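Putative nucleoprotein (Infectious salmon anemia virus, PDB 4EWC) encapsidates the negative-strand viral RNA, protecting it from nucleases and forming the ribonucleoprotein that serves as template for transcription and replication. Local coordinates at residues M171-N176 with Y487-L492; A271-A276 with T452-A457; L294-N299 with T386-I391; K341-R346 with L354-L359; V430-T435 with S439-C444. All coordinates share one frame; numbering follows the deposited sequence.

Contact 1 of 5, residues M171-N176 with Y487-L492; sequences MSIWQN and YTIQGL
Ile173 and Ile489 meet methyl to methyl, CD1 of Ile173 lying 3.7 Å from CD1 of Ile489, where the start of helix 174-188 packs beside strand 488-491, one half of a two-stranded antiparallel sheet with strand 429-432. The two isoleucine side chains cross at about a right angle, and the CD1 methyls are the atoms in contact. Both place CG1 anti to the carbonyl carbon (chi1 -62° for Ile173, -69° for Ile489) and are extended at chi2, which sends each CD1 across the gap although the CA atoms of Ile173 and Ile489 stay 8.0 Å apart. The second first-shell pair is Gln175 with Tyr487: NE2 of Gln175 comes within 3.9 Å of CE1 of Tyr487, approaching the ring obliquely, with the amide plane turned 63° from the ring plane. The Gln175 chain is bent at chi2, and its amide nitrogen gives a hydrogen bond to the carbonyl oxygen of Gly431. A polar end is thus held by the partner strand while it brushes the tyrosine. One shell further out, Thr214 of strand 209-214 touches Ile173, Tyr487 and Ile489, and Trp174 lies on Val430. No hydrogen bond joins the two segments directly; the packing buries 176 Å² in all. Ile173 is the N-cap residue, and the first turn is closed behind it by the bond from Asn176 N to Ile173 O, 2.7 Å long.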
# COMPACT_ATOMS: atom_id res chain seq x y z
N MSE A 171 13.92 -24.91 21.36
CA MSE A 171 12.78 -24.16 21.84
C MSE A 171 12.82 -22.69 21.40
O MSE A 171 11.82 -21.99 21.48
CB MSE A 171 12.63 -24.28 23.35
CG MSE A 171 11.79 -25.48 23.77
SE MSE A 171 11.81 -26.02 25.70
CE MSE A 171 11.46 -24.26 26.51
N SER A 172 13.98 -22.21 20.95
CA SER A 172 14.07 -20.83 20.47
C SER A 172 13.70 -20.72 18.98
O SER A 172 13.63 -19.63 18.41
CB SER A 172 15.48 -20.24 20.74
OG SER A 172 16.47 -20.91 20.00
N ILE A 173 13.44 -21.87 18.36
CA ILE A 173 13.04 -21.89 16.96
C ILE A 173 11.54 -21.73 16.81
O ILE A 173 10.75 -22.51 17.36
CB ILE A 173 13.51 -23.17 16.27
CG1 ILE A 173 15.03 -23.23 16.30
CG2 ILE A 173 13.00 -23.22 14.83
CD1 ILE A 173 15.62 -24.61 15.99
N TRP A 174 11.17 -20.72 16.03
CA TRP A 174 9.77 -20.33 15.80
C TRP A 174 8.81 -21.50 15.58
O TRP A 174 7.83 -21.65 16.31
CB TRP A 174 9.69 -19.37 14.63
CG TRP A 174 8.33 -18.94 14.40
CD1 TRP A 174 7.64 -18.02 15.11
CD2 TRP A 174 7.44 -19.44 13.39
NE1 TRP A 174 6.37 -17.90 14.61
CE2 TRP A 174 6.22 -18.76 13.55
CE3 TRP A 174 7.57 -20.38 12.36
CZ2 TRP A 174 5.12 -18.99 12.72
CZ3 TRP A 174 6.48 -20.61 11.56
CH2 TRP A 174 5.27 -19.91 11.73
N GLN A 175 9.11 -22.32 14.58
CA GLN A 175 8.31 -23.49 14.26
C GLN A 175 8.00 -24.32 15.49
O GLN A 175 6.93 -24.91 15.58
CB GLN A 175 9.00 -24.41 13.23
CG GLN A 175 8.95 -23.95 11.80
CD GLN A 175 10.05 -22.97 11.48
OE1 GLN A 175 10.72 -22.45 12.38
NE2 GLN A 175 10.26 -22.72 10.19
N ASN A 176 8.95 -24.36 16.43
CA ASN A 176 8.81 -25.22 17.59
C ASN A 176 7.81 -24.69 18.66
O ASN A 176 7.03 -25.46 19.24
CB ASN A 176 10.17 -25.58 18.18
CG ASN A 176 11.03 -26.42 17.21
OD1 ASN A 176 10.54 -27.29 16.49
ND2 ASN A 176 12.34 -26.16 17.20
N TYR A 487 16.07 -26.84 6.51
CA TYR A 487 16.04 -25.41 6.76
C TYR A 487 17.44 -24.90 6.94
O TYR A 487 18.36 -25.68 7.10
CB TYR A 487 15.23 -25.09 8.04
CG TYR A 487 13.79 -25.48 7.93
CD1 TYR A 487 12.86 -24.61 7.36
CD2 TYR A 487 13.35 -26.72 8.38
CE1 TYR A 487 11.53 -24.96 7.25
CE2 TYR A 487 12.01 -27.08 8.27
CZ TYR A 487 11.11 -26.20 7.71
OH TYR A 487 9.78 -26.54 7.58
N THR A 488 17.61 -23.59 6.87
CA THR A 488 18.79 -22.96 7.42
C THR A 488 18.33 -22.07 8.55
O THR A 488 17.55 -21.14 8.36
CB THR A 488 19.56 -22.14 6.40
OG1 THR A 488 20.11 -23.03 5.43
CG2 THR A 488 20.68 -21.41 7.09
N ILE A 489 18.82 -22.38 9.73
CA ILE A 489 18.34 -21.73 10.93
C ILE A 489 19.08 -20.45 11.22
O ILE A 489 20.25 -20.46 11.60
CB ILE A 489 18.40 -22.69 12.10
CG1 ILE A 489 17.36 -23.80 11.88
CG2 ILE A 489 18.16 -21.95 13.42
CD1 ILE A 489 17.52 -24.97 12.79
N GLN A 490 18.40 -19.33 11.01
CA GLN A 490 18.99 -18.03 11.30
C GLN A 490 18.09 -17.19 12.17
O GLN A 490 16.99 -17.59 12.53
CB GLN A 490 19.35 -17.29 10.02
CG GLN A 490 18.33 -17.41 8.92
CD GLN A 490 18.88 -16.91 7.61
OE1 GLN A 490 18.15 -16.69 6.65
NE2 GLN A 490 20.20 -16.72 7.57
N GLY A 491 18.60 -16.02 12.54
CA GLY A 491 17.95 -15.18 13.52
C GLY A 491 16.75 -14.43 12.98
O GLY A 491 16.79 -13.88 11.89
N LEU A 492 15.69 -14.41 13.78
CA LEU A 492 14.49 -13.66 13.44
C LEU A 492 14.43 -12.42 14.30
O LEU A 492 13.70 -12.37 15.29
CB LEU A 492 13.25 -14.52 13.66
CG LEU A 492 11.90 -14.02 13.12
CD1 LEU A 492 12.06 -12.81 12.22
CD2 LEU A 492 11.17 -15.14 12.40

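Contact 2 of 5, residues A271-A276 with T452-A457; sequences ADQLFA and TAFCSA
Gln273 runs extended beyond CG, which carries its amide out to the ring of Phe454, whose own CG is anti to the carbonyl carbon (chi1 -53°). NE2 of Gln273 lies 3.4 Å from CE2 of Phe454, at the ring edge and near its plane. In orientation the amide plane stands 78° from that of the ring. The same amide is gripped from elsewhere in the chain: OE1 takes a hydrogen bond from Gly297 N and NE2 gives one to Pro277 O, which together would fix its rotation. A water bridges the segments, donating to Gln273 OE1 at 2.9 Å and accepting from Ala453 N at 3.0 Å. Separately, the methyl of Ala453 packs against the backbone, its CB 3.6 Å from Gln273 C and 3.7 Å from Leu274 N, which fits the short 5.3 Å separation of the Leu274 and Ala453 CA atoms. Phe454 also packs on Gln515 of the second subunit, and Phe454 and Ser456 make backbone hydrogen bonds to it, so this turn belongs to the contact with the second subunit. On the loop side, Phe454 N bonds to Thr452 OG1 (3.2 Å, 163°): an ST turn within a type I beta turn from Thr452 to Cys455, set against the short, weakly bonded helix 272-275.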
# COMPACT_ATOMS: atom_id res chain seq x y z
N ALA A 271 -1.92 -18.07 11.36
CA ALA A 271 -0.92 -18.19 10.30
C ALA A 271 -1.36 -19.22 9.28
O ALA A 271 -1.04 -19.10 8.10
CB ALA A 271 0.44 -18.55 10.87
N ASP A 272 -2.11 -20.23 9.71
CA ASP A 272 -2.66 -21.21 8.77
C ASP A 272 -3.64 -20.58 7.81
O ASP A 272 -3.71 -20.98 6.65
CB ASP A 272 -3.34 -22.35 9.50
CG ASP A 272 -2.44 -23.00 10.54
OD1 ASP A 272 -1.20 -22.78 10.50
OD2 ASP A 272 -2.99 -23.72 11.41
N GLN A 273 -4.41 -19.62 8.29
CA GLN A 273 -5.38 -18.98 7.41
C GLN A 273 -4.69 -18.10 6.38
O GLN A 273 -5.31 -17.68 5.42
CB GLN A 273 -6.43 -18.21 8.20
CG GLN A 273 -7.63 -19.04 8.49
CD GLN A 273 -8.66 -18.25 9.24
OE1 GLN A 273 -8.51 -17.99 10.43
NE2 GLN A 273 -9.71 -17.83 8.53
N LEU A 274 -3.41 -17.81 6.60
CA LEU A 274 -2.62 -17.18 5.55
C LEU A 274 -2.51 -18.16 4.38
O LEU A 274 -2.69 -17.79 3.21
CB LEU A 274 -1.24 -16.81 6.07
CG LEU A 274 -0.28 -16.16 5.09
CD1 LEU A 274 -1.00 -15.11 4.30
CD2 LEU A 274 0.87 -15.53 5.85
N PHE A 275 -2.26 -19.42 4.69
CA PHE A 275 -2.08 -20.43 3.66
C PHE A 275 -3.37 -21.01 3.13
O PHE A 275 -3.46 -21.34 1.95
CB PHE A 275 -1.11 -21.53 4.11
CG PHE A 275 0.29 -21.03 4.25
CD1 PHE A 275 1.06 -20.81 3.13
CD2 PHE A 275 0.81 -20.73 5.50
CE1 PHE A 275 2.33 -20.33 3.24
CE2 PHE A 275 2.08 -20.24 5.63
CZ PHE A 275 2.85 -20.05 4.49
N ALA A 276 -4.37 -21.13 3.99
CA ALA A 276 -5.69 -21.59 3.53
C ALA A 276 -6.82 -20.83 4.23
O ALA A 276 -7.37 -21.29 5.22
CB ALA A 276 -5.82 -23.11 3.73
N THR A 452 -5.00 -12.34 12.89
CA THR A 452 -5.94 -12.42 11.77
C THR A 452 -5.26 -12.40 10.41
O THR A 452 -4.43 -11.54 10.13
CB THR A 452 -7.03 -11.30 11.81
OG1 THR A 452 -7.98 -11.54 10.77
CG2 THR A 452 -6.42 -9.88 11.70
N ALA A 453 -5.63 -13.34 9.55
CA ALA A 453 -5.10 -13.32 8.18
C ALA A 453 -5.73 -12.22 7.33
O ALA A 453 -5.29 -11.98 6.21
CB ALA A 453 -5.27 -14.69 7.50
N PHE A 454 -6.74 -11.54 7.85
CA PHE A 454 -7.51 -10.64 7.02
C PHE A 454 -7.22 -9.19 7.29
O PHE A 454 -7.99 -8.30 6.90
CB PHE A 454 -9.01 -10.96 7.14
CG PHE A 454 -9.30 -12.40 6.88
CD1 PHE A 454 -9.02 -12.96 5.64
CD2 PHE A 454 -9.78 -13.22 7.88
CE1 PHE A 454 -9.24 -14.28 5.40
CE2 PHE A 454 -10.00 -14.57 7.64
CZ PHE A 454 -9.74 -15.09 6.39
N CYS A 455 -6.10 -8.95 7.96
CA CYS A 455 -5.69 -7.60 8.35
C CYS A 455 -5.16 -6.86 7.14
O CYS A 455 -4.66 -7.47 6.22
CB CYS A 455 -4.61 -7.64 9.42
SG CYS A 455 -4.00 -6.02 9.94
N SER A 456 -5.28 -5.55 7.16
CA SER A 456 -4.67 -4.70 6.15
C SER A 456 -3.21 -5.07 5.92
O SER A 456 -2.45 -5.31 6.87
CB SER A 456 -4.77 -3.23 6.58
OG SER A 456 -3.81 -2.43 5.91
N ALA A 457 -2.82 -5.14 4.65
CA ALA A 457 -1.43 -5.41 4.29
C ALA A 457 -0.50 -4.29 4.74
O ALA A 457 0.61 -4.56 5.20
CB ALA A 457 -1.29 -5.63 2.78
O HOH W 1 -7.32 -15.40 10.86

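Contact 3 of 5, residues L294-N299 with T386-I391; sequences LAEGAN and TTKCFI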
# COMPACT_ATOMS: atom_id res chain seq x y z
N LEU A 294 -14.81 -13.08 6.70
CA LEU A 294 -15.65 -13.24 7.88
C LEU A 294 -15.45 -14.59 8.57
O LEU A 294 -16.19 -14.92 9.50
CB LEU A 294 -17.12 -13.08 7.51
CG LEU A 294 -17.45 -11.78 6.77
CD1 LEU A 294 -18.91 -11.79 6.34
CD2 LEU A 294 -17.11 -10.56 7.62
N ALA A 295 -14.45 -15.35 8.13
CA ALA A 295 -14.24 -16.68 8.67
C ALA A 295 -12.96 -16.81 9.52
O ALA A 295 -12.45 -17.92 9.68
CB ALA A 295 -14.23 -17.71 7.57
N GLU A 296 -12.46 -15.70 10.06
CA GLU A 296 -11.26 -15.77 10.89
C GLU A 296 -11.43 -16.76 12.04
O GLU A 296 -12.50 -16.84 12.64
CB GLU A 296 -10.83 -14.38 11.40
CG GLU A 296 -11.59 -13.87 12.61
CD GLU A 296 -11.37 -12.38 12.84
OE1 GLU A 296 -10.63 -11.99 13.80
OE2 GLU A 296 -11.95 -11.60 12.05
N GLY A 297 -10.41 -17.56 12.31
CA GLY A 297 -10.40 -18.43 13.47
C GLY A 297 -11.37 -19.59 13.43
O GLY A 297 -11.58 -20.27 14.44
N ALA A 298 -11.97 -19.81 12.27
CA ALA A 298 -12.86 -20.96 12.03
C ALA A 298 -12.36 -22.34 12.56
O ALA A 298 -13.15 -23.20 12.94
CB ALA A 298 -13.20 -21.05 10.56
N ASN A 299 -11.04 -22.53 12.61
CA ASN A 299 -10.47 -23.78 13.09
C ASN A 299 -9.99 -23.77 14.55
O ASN A 299 -9.21 -24.65 14.96
CB ASN A 299 -9.29 -24.18 12.21
CG ASN A 299 -8.21 -23.12 12.19
OD1 ASN A 299 -8.50 -21.92 12.31
ND2 ASN A 299 -6.95 -23.54 12.03
N THR A 386 -15.43 -8.50 17.60
CA THR A 386 -14.32 -9.43 17.53
C THR A 386 -13.47 -9.34 18.79
O THR A 386 -13.05 -8.26 19.18
CB THR A 386 -13.42 -9.14 16.32
OG1 THR A 386 -14.23 -9.07 15.15
CG2 THR A 386 -12.38 -10.23 16.15
N THR A 387 -13.21 -10.47 19.41
CA THR A 387 -12.31 -10.51 20.52
C THR A 387 -11.04 -11.25 20.10
O THR A 387 -11.09 -12.04 19.17
CB THR A 387 -12.97 -11.13 21.78
OG1 THR A 387 -12.01 -11.23 22.83
CG2 THR A 387 -13.47 -12.50 21.51
N LYS A 388 -9.92 -10.97 20.76
CA LYS A 388 -8.59 -11.51 20.43
C LYS A 388 -7.55 -10.91 21.37
O LYS A 388 -7.81 -9.92 22.04
CB LYS A 388 -8.18 -11.15 19.00
CG LYS A 388 -7.91 -9.66 18.84
CD LYS A 388 -7.29 -9.33 17.52
CE LYS A 388 -8.29 -9.44 16.36
NZ LYS A 388 -7.62 -9.33 15.04
N CYS A 389 -6.36 -11.51 21.40
CA CYS A 389 -5.21 -10.95 22.13
C CYS A 389 -4.01 -10.64 21.23
O CYS A 389 -3.87 -11.17 20.12
CB CYS A 389 -4.77 -11.85 23.27
SG CYS A 389 -3.91 -13.31 22.75
N PHE A 390 -3.14 -9.78 21.74
CA PHE A 390 -1.93 -9.40 21.04
C PHE A 390 -0.71 -9.96 21.78
O PHE A 390 -0.23 -9.37 22.76
CB PHE A 390 -1.87 -7.89 20.88
CG PHE A 390 -3.05 -7.32 20.16
CD1 PHE A 390 -3.24 -7.59 18.80
CD2 PHE A 390 -4.01 -6.57 20.83
CE1 PHE A 390 -4.35 -7.09 18.13
CE2 PHE A 390 -5.11 -6.07 20.16
CZ PHE A 390 -5.28 -6.33 18.81
N ILE A 391 -0.22 -11.12 21.34
CA ILE A 391 0.93 -11.71 21.99
C ILE A 391 2.07 -11.87 21.02
O ILE A 391 1.85 -12.06 19.82
CB ILE A 391 0.63 -13.08 22.66
CG1 ILE A 391 0.10 -14.09 21.63
CG2 ILE A 391 -0.26 -12.90 23.89
CD1 ILE A 391 -0.08 -15.50 22.19
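Glu296 and Thr386 come from opposite directions, and their contact is one of van der Waals type: OE1 of Glu296 lies 3.4 Å from the methyl CG2 of Thr386. CG of Glu296 sits between the backbone N and the carbonyl carbon (chi1 81°), with the rest of the chain extended, which carries the carboxylate over a backbone gap of 9.7 Å between the Glu296 and Thr386 CA atoms. The electrostatic component is looser. Lys388 NZ stands 4.2 Å from Glu296 OE1, too far for a salt bridge, though the opposite charges would still be expected to attract. Each has a stronger partner: the carboxylate forms a salt bridge with Lys266, while Lys388 NZ bonds to Val450 O and to Ser521 O of the second subunit. Among the hydrogen bonds, none crosses between the segments; Ala298 N to Ala295 O (3.2 Å) closes a type II beta turn whose two central positions are Glu296 and Gly297, the glycine at positive phi (69°). The two loops meet near helix 253-269, which supplies Lys266 and touches Lys388, while helix 315-326 packs on Leu294, Ala295 and Ala298, and helix 96-114 covers Ala298 and Asn299 through Phe107.

Contact 4 of 5, residues K341-R346 with L354-L359; sequences KKVRGR and LLTSAL
Val343 and Arg344 supply the touching groups of 341-346, which runs antiparallel to 354-358 (167° between segment axes, 9.1 Å at closest approach) as the first leg of a helical hairpin in the family's helical-bundle region. Val343 comes first: its CG1 lies 3.8 Å from OG1 and 3.9 Å from CG2 of Thr356, the two branched side chains meeting at a slant. Met321 and Asp317 of helix 315-326 also touch Val343. Arg344 follows and carries the larger share. Its backbone N sits 3.7 Å from Thr356 CG2, where the helices come nearest, the CA atoms of Arg344 and Thr356 being 6.0 Å apart. The side chain leaves with CG anti to the backbone N (chi1 -156°) and stays extended as far as NE, which reaches across to Ser357 of the neighbouring helix. Arg344 NE donates to Ser357 OG over 2.8 Å; the hydroxyl lies in the guanidinium plane, but the N-H...O angle of 138° makes the bond bent. At the far end of the same group NH2 approaches Leu354 CD2 to 4.3 Å, obliquely. Within their own helix Thr356 OG1 bonds to Gln352 O and Ser357 OG, weakly, to Arg353 O. The chemistry thus divides the interface: a buried seam of the Val343 side chain against the methyl and hydroxyl of Thr356, and toward the surface one polar link to a neutral hydroxyl.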
# COMPACT_ATOMS: atom_id res chain seq x y z
N LYS A 341 -29.85 -14.56 17.84
CA LYS A 341 -29.63 -13.71 18.99
C LYS A 341 -28.14 -13.43 19.15
O LYS A 341 -27.73 -12.32 19.46
CB LYS A 341 -30.20 -14.38 20.24
CG LYS A 341 -29.70 -13.82 21.58
CD LYS A 341 -29.87 -14.83 22.72
CE LYS A 341 -29.26 -16.21 22.36
NZ LYS A 341 -27.78 -16.19 22.18
N LYS A 342 -27.32 -14.45 18.93
CA LYS A 342 -25.88 -14.28 19.02
C LYS A 342 -25.39 -13.32 17.94
O LYS A 342 -24.61 -12.40 18.23
CB LYS A 342 -25.15 -15.61 18.91
CG LYS A 342 -25.28 -16.44 20.15
CD LYS A 342 -24.67 -17.80 19.94
CE LYS A 342 -24.89 -18.68 21.15
NZ LYS A 342 -24.27 -20.01 20.94
N VAL A 343 -25.85 -13.53 16.71
CA VAL A 343 -25.48 -12.64 15.63
C VAL A 343 -25.94 -11.21 15.90
O VAL A 343 -25.18 -10.27 15.67
CB VAL A 343 -25.98 -13.10 14.27
CG1 VAL A 343 -25.50 -12.16 13.16
CG2 VAL A 343 -25.49 -14.50 13.99
N ARG A 344 -27.17 -11.04 16.39
CA ARG A 344 -27.69 -9.70 16.69
C ARG A 344 -26.79 -8.99 17.67
O ARG A 344 -26.45 -7.83 17.45
CB ARG A 344 -29.15 -9.73 17.20
CG ARG A 344 -29.89 -8.40 16.95
CD ARG A 344 -31.38 -8.49 17.27
NE ARG A 344 -32.13 -7.30 16.88
CZ ARG A 344 -32.10 -6.13 17.53
NH1 ARG A 344 -31.34 -5.98 18.60
NH2 ARG A 344 -32.84 -5.11 17.10
N GLY A 345 -26.38 -9.69 18.72
CA GLY A 345 -25.43 -9.15 19.68
C GLY A 345 -24.06 -8.83 19.11
O GLY A 345 -23.33 -8.02 19.66
N ARG A 346 -23.67 -9.47 18.01
CA ARG A 346 -22.36 -9.20 17.45
C ARG A 346 -22.39 -7.98 16.55
O ARG A 346 -21.35 -7.43 16.21
CB ARG A 346 -21.78 -10.42 16.72
CG ARG A 346 -21.35 -11.54 17.67
CD ARG A 346 -20.59 -12.63 16.97
NE ARG A 346 -19.19 -12.30 16.75
CZ ARG A 346 -18.31 -13.13 16.18
NH1 ARG A 346 -18.71 -14.33 15.78
NH2 ARG A 346 -17.04 -12.78 16.01
N LEU A 354 -31.24 -4.86 12.74
CA LEU A 354 -32.53 -5.03 12.07
C LEU A 354 -32.40 -6.08 10.99
O LEU A 354 -33.19 -7.02 10.92
CB LEU A 354 -33.00 -3.71 11.43
CG LEU A 354 -33.19 -2.60 12.46
CD1 LEU A 354 -33.65 -1.33 11.77
CD2 LEU A 354 -34.16 -3.05 13.54
N LEU A 355 -31.39 -5.91 10.15
CA LEU A 355 -31.12 -6.81 9.03
C LEU A 355 -31.04 -8.26 9.53
O LEU A 355 -31.70 -9.15 9.00
CB LEU A 355 -29.84 -6.38 8.32
CG LEU A 355 -29.66 -6.51 6.82
CD1 LEU A 355 -30.91 -6.16 6.03
CD2 LEU A 355 -28.50 -5.62 6.38
N THR A 356 -30.25 -8.47 10.58
CA THR A 356 -30.18 -9.76 11.27
C THR A 356 -31.56 -10.29 11.73
O THR A 356 -31.89 -11.45 11.52
CB THR A 356 -29.24 -9.69 12.50
OG1 THR A 356 -27.90 -9.41 12.07
CG2 THR A 356 -29.27 -10.99 13.30
N SER A 357 -32.36 -9.43 12.36
CA SER A 357 -33.67 -9.86 12.85
C SER A 357 -34.61 -10.14 11.69
O SER A 357 -35.50 -10.97 11.80
CB SER A 357 -34.28 -8.81 13.76
OG SER A 357 -33.60 -8.75 15.01
N ALA A 358 -34.40 -9.43 10.59
CA ALA A 358 -35.19 -9.61 9.39
C ALA A 358 -35.10 -11.04 8.83
O ALA A 358 -35.99 -11.47 8.09
CB ALA A 358 -34.79 -8.59 8.35
N LEU A 359 -34.06 -11.78 9.16
CA LEU A 359 -33.97 -13.18 8.70
C LEU A 359 -34.94 -14.06 9.47
O LEU A 359 -34.90 -14.13 10.70
CB LEU A 359 -32.57 -13.75 8.84
CG LEU A 359 -31.50 -13.12 7.95
CD1 LEU A 359 -30.15 -13.40 8.58
CD2 LEU A 359 -31.57 -13.68 6.53

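Contact 5 of 5, residues V430-T435 with S439-C444; sequences VGVNST and SVARTC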
# COMPACT_ATOMS: atom_id res chain seq x y z
N VAL A 430 14.54 -18.86 13.67
CA VAL A 430 13.59 -19.48 12.77
C VAL A 430 14.31 -20.36 11.75
O VAL A 430 15.47 -20.12 11.43
CB VAL A 430 12.68 -18.42 12.08
CG1 VAL A 430 13.50 -17.50 11.19
CG2 VAL A 430 11.55 -19.07 11.31
N GLY A 431 13.64 -21.40 11.28
CA GLY A 431 14.14 -22.21 10.20
C GLY A 431 13.59 -21.68 8.89
O GLY A 431 12.38 -21.50 8.76
N VAL A 432 14.47 -21.42 7.93
CA VAL A 432 14.03 -20.88 6.65
C VAL A 432 14.67 -21.60 5.47
O VAL A 432 15.69 -22.27 5.61
CB VAL A 432 14.28 -19.34 6.55
CG1 VAL A 432 13.35 -18.58 7.49
CG2 VAL A 432 15.72 -19.02 6.86
N ASN A 433 14.06 -21.46 4.30
CA ASN A 433 14.52 -22.16 3.11
C ASN A 433 14.05 -21.46 1.83
O ASN A 433 13.60 -20.32 1.88
CB ASN A 433 14.12 -23.64 3.18
CG ASN A 433 12.61 -23.86 3.08
OD1 ASN A 433 11.89 -23.14 2.40
ND2 ASN A 433 12.13 -24.91 3.75
N SER A 434 14.16 -22.14 0.68
CA SER A 434 13.79 -21.53 -0.60
C SER A 434 12.31 -21.12 -0.67
O SER A 434 11.98 -20.09 -1.28
CB SER A 434 14.13 -22.47 -1.77
OG SER A 434 13.31 -23.63 -1.76
N THR A 435 11.43 -21.93 -0.07
CA THR A 435 10.00 -21.67 -0.16
C THR A 435 9.47 -20.90 1.06
O THR A 435 8.76 -19.90 0.93
CB THR A 435 9.21 -22.97 -0.39
OG1 THR A 435 9.50 -23.88 0.68
CG2 THR A 435 9.61 -23.60 -1.71
N SER A 439 11.11 -13.55 4.71
CA SER A 439 10.01 -12.62 4.54
C SER A 439 8.66 -13.33 4.70
O SER A 439 7.68 -12.73 5.12
CB SER A 439 10.09 -11.92 3.20
OG SER A 439 9.81 -12.84 2.18
N VAL A 440 8.61 -14.61 4.35
CA VAL A 440 7.43 -15.43 4.63
C VAL A 440 7.24 -15.59 6.14
O VAL A 440 6.14 -15.37 6.66
CB VAL A 440 7.55 -16.83 4.01
CG1 VAL A 440 6.37 -17.71 4.45
CG2 VAL A 440 7.59 -16.74 2.50
N ALA A 441 8.31 -15.96 6.83
CA ALA A 441 8.26 -16.15 8.28
C ALA A 441 7.84 -14.87 8.97
O ALA A 441 7.00 -14.90 9.88
CB ALA A 441 9.61 -16.64 8.81
N ARG A 442 8.39 -13.73 8.53
CA ARG A 442 8.00 -12.44 9.10
C ARG A 442 6.50 -12.13 8.91
O ARG A 442 5.85 -11.57 9.80
CB ARG A 442 8.88 -11.32 8.53
CG ARG A 442 10.33 -11.50 8.95
CD ARG A 442 11.25 -10.46 8.36
NE ARG A 442 11.16 -9.21 9.08
CZ ARG A 442 11.79 -8.96 10.23
NH1 ARG A 442 12.57 -9.88 10.77
NH2 ARG A 442 11.63 -7.78 10.83
N THR A 443 5.95 -12.53 7.77
CA THR A 443 4.52 -12.40 7.51
C THR A 443 3.70 -13.29 8.46
O THR A 443 2.62 -12.91 8.88
CB THR A 443 4.17 -12.70 6.02
OG1 THR A 443 4.87 -11.81 5.15
CG2 THR A 443 2.69 -12.53 5.77
N CYS A 444 4.23 -14.46 8.79
CA CYS A 444 3.53 -15.40 9.66
C CYS A 444 3.48 -14.92 11.11
O CYS A 444 2.54 -15.20 11.85
CB CYS A 444 4.22 -16.76 9.59
SG CYS A 444 3.81 -17.62 8.11
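Val432 and Ala441 mark the closest backbone approach, their CA atoms 7.6 Å apart, where strand 429-432 passes beside helix 438-449 before a short connection turns the chain from one into the other. Ala441 presents the shared surface. Its CB takes CG2 of Val430 at 4.0 Å and, more loosely, CG1 of Val432 at 4.4 Å, so two valines alternating along the strand rest on one small methyl. In Val430, CG2 is anti to the backbone N, and this is the branch that reaches the helix. Further along, Val440 uses its CG2 against a backbone atom, 3.7 Å from Thr435 O. No hydrogen bond passes between the two segments, which bury 120 Å² between them. The connection is shaped by Asn433. Its OD1 accepts from Thr435 N at 2.8 Å, with an N-H...O angle of 133°, and from Thr435 OG1 at 3.0 Å, both donors arriving from the same face of the amide plane and tilted out of it. Phe436 N adds a further hydrogen bond to this oxygen, while Asn433 ND2 bonds to Thr486 O, tying the turn to the chain leading into the partner strand. Val430 also touches Gln175 of helix 174-188 and, separately, Leu492. The whole is a strand-to-helix connection: an Asx turn at Asn433 redirects the chain, and the helix that follows packs through Ala441 on the valines of strand 429-432, one strand of the antiparallel pair.

Contacts 1 and 5 form one neighbourhood, with centres 10 Å apart: strands 488-491 and 429-432 pair in the same sheet, and Thr488 N lies 2.6 Å from Val432 O. Contacts 2 and 3, also 10 Å apart between centres, lie near the middle of the chain, and both touch the second subunit. Contact 2 joins the two neighbourhoods: Leu274 CD2 packs 3.5 Å from Thr443 CG2 of contact 5. Contact 4 is peripheral, its centre about 45 Å from that of contact 1 across the chain's centre, and about 20 Å from that of contact 3. Along the sequence, contact 1 closes a loop within which the other four are nested.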